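Local atomic coordinates of putative hydantoin racemase (PDB entry 3QVL), a protein that interconverts the enantiomers of allantoin as a racemase of the HyuE family, and probably also racemises other 5-monosubstituted hydantoins. Residues 63-67 with 241-245; 138-142 with 172-176. The contacts are given in a common frame with arbitrary orientation. Residue numbers count along the deposited sequence, not the author numbering.

Interaction 1: 63-67 with 241-245; sequences RAGRE and SLNPF
A chain terminus can be laid against a helix by polar and aromatic side chains together: here the last five residues, 241-245, run without regular secondary structure beside the last turn of helix 48-68. CA atoms are 6.1 Å apart at Arg63 and Leu242 and 8.7 Å apart at Glu67 and Phe245; Leu242 is near-helical (-74/-32), Asn243 extended (-136/77). From Arg63 (chi1 t, chi2 -93°, chi3 m), NE donates a weak hydrogen bond to Ser241 O (3.1 Å), and a water joins Arg63 NH1 (3.0 Å) to Ser241 OG (2.9 Å). Arg63 CG meets Leu242 O at 3.3 Å and Pro244 CD at 3.6 Å, while Arg63 O lies 3.4 Å from Phe245 CZ, at the ring edge. Arg66, extended with chi1 to chi3 all t, lays its guanidinium flat on Phe245 (chi1 m), centres 3.9 Å and planes 13° apart. This cation-pi stack is extended by a CH-pi contact from Arg66 CD, 3.7 Å from the Phe245 centroid. Arg66 NH1 also shares a water with Asn243 OD1 (2.9 and 2.8 Å). Glu67 OE2 (chi1 m) forms a salt bridge with Arg63 NH2 (3.1 Å), one helical turn back; Glu67 CG packs on Phe245 CE1 and Glu67 OE1 on Pro244 CG (both 3.8 Å). The CA-to-CB bonds of Leu242 and Asn243 point away from the helix, and these residues pack on Ile53 and Phe49, respectively, of a second subunit. The chemistry implies a surface contact built round Phe245 and two arginines: direct polar bonding is slight beside stacking, packing and two bridging waters.

Interaction 2: 138-142 with 172-176; sequences CAALH and EDGSG
A strand and the loop after a helix in an alpha/beta fold can be joined by one acidic residue. The hydrogen bonding across the segments centres on a His-carboxylate pair, in which His142 NE2 donates to Asp173 OD2 at 2.6 Å and 166°; both residues have chi1 m, and the oxygen approaches the imidazole edge near its plane. Asp173 OD2 is also hydrogen-bonded to Ser113 OG of strand 112-116, which lies between 138-143 and 177-180; Ser113 OG also pairs with Ser175 OG. A water bridges the backbones, donating to Ala139 O (3.1 Å) and Asp173 O (2.7 Å). The topology is a beta-alpha-beta crossover in the second of the protein's two parallel sheets: edge strand 138-143 leads through helix 157-172 to strand 177-180, and residues 172-176 make the turn from helix to strand. Gly174 leaves the helix with positive phi (76/37). Van der Waals packing falls to the alanines. Ala139, nearest Asp173 (CA to CA 6.0 Å), has helical angles (-71/-42) within the strand, so that both it and extended Ala140 direct CB toward the turn. Ala139 CB touches Asp173 O (3.7 Å) and Ser175 CB (3.9 Å), and Ala140 CB lies 3.4 Å from Asp173 OD2.

Interactions 1 and 2 occupy opposite sides of the chain's centre, 40 Å apart between centres and about 29 Å between nearest atoms, with interaction 2 nested within the chain span that interaction 1 closes. Interaction 2 involves strand 138-143 of one parallel sheet, whereas interaction 1 joins helix 48-68, which links strands 31-36 and 72-75 of the other, to the C-terminal tail. The ligand binds among residues at or just after strand ends of both sheets, such as Asn10, Ser77, Thr116 and Gly181. No pocket residue takes part in either contact: the His142 side chain is about 12 Å from the ligand, and helix 48-68, with 63-67 in its last turn, begins shortly after pocket residues Ser44 and Ile45.

Interaction 1: 63-67 with 241-245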
loop_
_atom_site.group_PDB
_atom_site.type_symbol
_atom_site.label_atom_id
_atom_site.label_comp_id
_atom_site.label_asym_id
_atom_site.label_seq_id
_atom_site.Cartn_x
_atom_site.Cartn_y
_atom_site.Cartn_z
ATOM N N ARG A 63 -13.520 12.244 -30.928
ATOM C CA ARG A 63 -14.065 11.800 -32.209
ATOM C C ARG A 63 -13.755 12.809 -33.317
ATOM O O ARG A 63 -13.288 12.427 -34.391
ATOM C CB ARG A 63 -15.577 11.565 -32.084
ATOM C CG ARG A 63 -16.257 10.993 -33.328
ATOM C CD ARG A 63 -16.830 12.086 -34.223
ATOM N NE ARG A 63 -17.875 12.855 -33.550
ATOM C CZ ARG A 63 -18.167 14.126 -33.813
ATOM N NH1 ARG A 63 -19.137 14.732 -33.141
ATOM N NH2 ARG A 63 -17.490 14.797 -34.738
ATOM N N ALA A 64 -14.009 14.088 -33.040
ATOM C CA ALA A 64 -13.728 15.170 -33.985
ATOM C C ALA A 64 -12.237 15.268 -34.311
ATOM O O ALA A 64 -11.861 15.439 -35.473
ATOM C CB ALA A 64 -14.250 16.497 -33.447
ATOM N N GLY A 65 -11.399 15.150 -33.282
ATOM C CA GLY A 65 -9.946 15.197 -33.439
ATOM C C GLY A 65 -9.405 14.068 -34.295
ATOM O O GLY A 65 -8.551 14.288 -35.158
ATOM N N ARG A 66 -9.911 12.858 -34.057
ATOM C CA ARG A 66 -9.513 11.674 -34.821
ATOM C C ARG A 66 -9.944 11.772 -36.289
ATOM O O ARG A 66 -9.222 11.325 -37.183
ATOM C CB ARG A 66 -10.069 10.401 -34.175
ATOM C CG ARG A 66 -9.529 9.107 -34.774
ATOM C CD ARG A 66 -10.128 7.887 -34.100
ATOM N NE ARG A 66 -9.968 6.684 -34.916
ATOM C CZ ARG A 66 -10.508 5.501 -34.635
ATOM N NH1 ARG A 66 -11.250 5.338 -33.546
ATOM N NH2 ARG A 66 -10.302 4.473 -35.445
ATOM N N GLU A 67 -11.118 12.359 -36.524
ATOM C CA GLU A 67 -11.609 12.626 -37.880
ATOM C C GLU A 67 -10.698 13.605 -38.618
ATOM O O GLU A 67 -10.481 13.475 -39.825
ATOM C CB GLU A 67 -13.038 13.174 -37.845
ATOM C CG GLU A 67 -14.115 12.128 -37.581
ATOM C CD GLU A 67 -15.517 12.718 -37.529
ATOM O OE1 GLU A 67 -16.470 12.015 -37.930
ATOM O OE2 GLU A 67 -15.672 13.878 -37.089
ATOM N N SER A 241 -23.249 9.422 -32.446
ATOM C CA SER A 241 -22.214 10.106 -33.226
ATOM C C SER A 241 -20.799 9.954 -32.651
ATOM O O SER A 241 -19.832 10.453 -33.235
ATOM C CB SER A 241 -22.562 11.591 -33.378
ATOM O OG SER A 241 -22.584 12.245 -32.122
ATOM N N LEU A 242 -20.682 9.257 -31.521
ATOM C CA LEU A 242 -19.410 9.149 -30.796
ATOM C C LEU A 242 -18.368 8.238 -31.449
ATOM O O LEU A 242 -17.166 8.484 -31.322
ATOM C CB LEU A 242 -19.644 8.714 -29.344
ATOM C CG LEU A 242 -20.266 9.723 -28.372
ATOM C CD1 LEU A 242 -20.576 9.057 -27.042
ATOM C CD2 LEU A 242 -19.369 10.939 -28.164
ATOM N N ASN A 243 -18.823 7.190 -32.132
ATOM C CA ASN A 243 -17.912 6.234 -32.765
ATOM C C ASN A 243 -18.330 5.849 -34.193
ATOM O O ASN A 243 -18.877 4.765 -34.412
ATOM C CB ASN A 243 -17.747 4.989 -31.878
ATOM C CG ASN A 243 -16.578 4.105 -32.302
ATOM O OD1 ASN A 243 -15.660 4.546 -32.996
ATOM N ND2 ASN A 243 -16.610 2.848 -31.875
ATOM N N PRO A 244 -18.076 6.745 -35.170
ATOM C CA PRO A 244 -18.406 6.468 -36.569
ATOM C C PRO A 244 -17.319 5.667 -37.294
ATOM O O PRO A 244 -17.490 5.310 -38.464
ATOM C CB PRO A 244 -18.527 7.867 -37.175
ATOM C CG PRO A 244 -17.569 8.689 -36.389
ATOM C CD PRO A 244 -17.519 8.101 -35.001
ATOM N N PHE A 245 -16.221 5.391 -36.594
ATOM C CA PHE A 245 -15.077 4.680 -37.161
ATOM C C PHE A 245 -15.333 3.175 -37.192
ATOM O O PHE A 245 -14.601 2.422 -37.837
ATOM C CB PHE A 245 -13.804 4.984 -36.361
ATOM C CG PHE A 245 -13.640 6.438 -36.002
ATOM C CD1 PHE A 245 -13.129 7.345 -36.925
ATOM C CD2 PHE A 245 -13.995 6.898 -34.737
ATOM C CE1 PHE A 245 -12.976 8.690 -36.596
ATOM C CE2 PHE A 245 -13.848 8.241 -34.397
ATOM C CZ PHE A 245 -13.338 9.139 -35.330
HETATM O O HOH W 1 -20.161 13.224 -30.776
HETATM O O HOH W 2 -13.207 3.254 -33.006
#

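Interaction 2: 138-142 with 172-176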
loop_
_atom_site.group_PDB
_atom_site.type_symbol
_atom_site.label_atom_id
_atom_site.label_comp_id
_atom_site.label_asym_id
_atom_site.label_seq_id
_atom_site.Cartn_x
_atom_site.Cartn_y
_atom_site.Cartn_z
ATOM N N CYS A 138 2.917 13.084 -2.905
ATOM C CA CYS A 138 2.126 14.271 -2.591
ATOM C C CYS A 138 2.118 14.551 -1.092
ATOM O O CYS A 138 1.559 13.778 -0.308
ATOM C CB CYS A 138 0.697 14.139 -3.120
ATOM S SG CYS A 138 -0.309 15.627 -2.885
ATOM N N ALA A 139 2.744 15.661 -0.709
ATOM C CA ALA A 139 2.850 16.064 0.691
ATOM C C ALA A 139 1.514 16.535 1.259
ATOM O O ALA A 139 1.167 16.201 2.394
ATOM C CB ALA A 139 3.911 17.146 0.853
ATOM N N ALA A 140 0.773 17.309 0.466
ATOM C CA ALA A 140 -0.520 17.856 0.884
ATOM C C ALA A 140 -1.371 18.300 -0.303
ATOM O O ALA A 140 -0.855 18.569 -1.390
ATOM C CB ALA A 140 -0.320 19.021 1.856
ATOM N N LEU A 141 -2.681 18.368 -0.078
ATOM C CA LEU A 141 -3.624 18.892 -1.059
ATOM C C LEU A 141 -4.398 20.041 -0.429
ATOM O O LEU A 141 -4.874 19.929 0.704
ATOM C CB LEU A 141 -4.598 17.805 -1.529
ATOM C CG LEU A 141 -4.082 16.563 -2.259
ATOM C CD1 LEU A 141 -3.693 15.473 -1.269
ATOM C CD2 LEU A 141 -5.159 16.051 -3.196
ATOM N N HIS A 142 -4.514 21.143 -1.162
ATOM C CA HIS A 142 -5.204 22.328 -0.663
ATOM C C HIS A 142 -6.197 22.874 -1.680
ATOM O O HIS A 142 -6.023 22.705 -2.889
ATOM C CB HIS A 142 -4.206 23.432 -0.314
ATOM C CG HIS A 142 -3.061 22.981 0.538
ATOM N ND1 HIS A 142 -3.221 22.539 1.834
ATOM C CD2 HIS A 142 -1.732 22.926 0.283
ATOM C CE1 HIS A 142 -2.042 22.220 2.336
ATOM N NE2 HIS A 142 -1.122 22.446 1.416
ATOM N N GLU A 172 4.953 25.123 5.028
ATOM C CA GLU A 172 4.366 24.167 5.973
ATOM C C GLU A 172 4.435 22.694 5.561
ATOM O O GLU A 172 4.649 21.825 6.408
ATOM C CB GLU A 172 2.905 24.533 6.261
ATOM C CG GLU A 172 2.706 25.857 6.988
ATOM C CD GLU A 172 1.240 26.239 7.133
ATOM O OE1 GLU A 172 0.363 25.497 6.638
ATOM O OE2 GLU A 172 0.965 27.292 7.745
ATOM N N ASP A 173 4.249 22.418 4.272
ATOM C CA ASP A 173 4.003 21.048 3.800
ATOM C C ASP A 173 5.218 20.123 3.764
ATOM O O ASP A 173 5.069 18.902 3.850
ATOM C CB ASP A 173 3.342 21.065 2.418
ATOM C CG ASP A 173 1.993 21.764 2.417
ATOM O OD1 ASP A 173 1.500 22.156 3.498
ATOM O OD2 ASP A 173 1.421 21.920 1.320
ATOM N N GLY A 174 6.410 20.699 3.630
ATOM C CA GLY A 174 7.624 19.910 3.435
ATOM C C GLY A 174 7.719 19.394 2.010
ATOM O O GLY A 174 8.166 18.269 1.774
ATOM N N SER A 175 7.285 20.225 1.065
ATOM C CA SER A 175 7.336 19.900 -0.359
ATOM C C SER A 175 8.267 20.858 -1.100
ATOM O O SER A 175 8.572 21.947 -0.606
ATOM C CB SER A 175 5.931 19.937 -0.968
ATOM O OG SER A 175 5.323 21.201 -0.776
ATOM N N GLY A 176 8.714 20.446 -2.284
ATOM C CA GLY A 176 9.644 21.239 -3.085
ATOM C C GLY A 176 9.035 21.862 -4.328
ATOM O O GLY A 176 9.656 22.711 -4.968
HETATM O O HOH W 3 2.854 17.527 4.570
#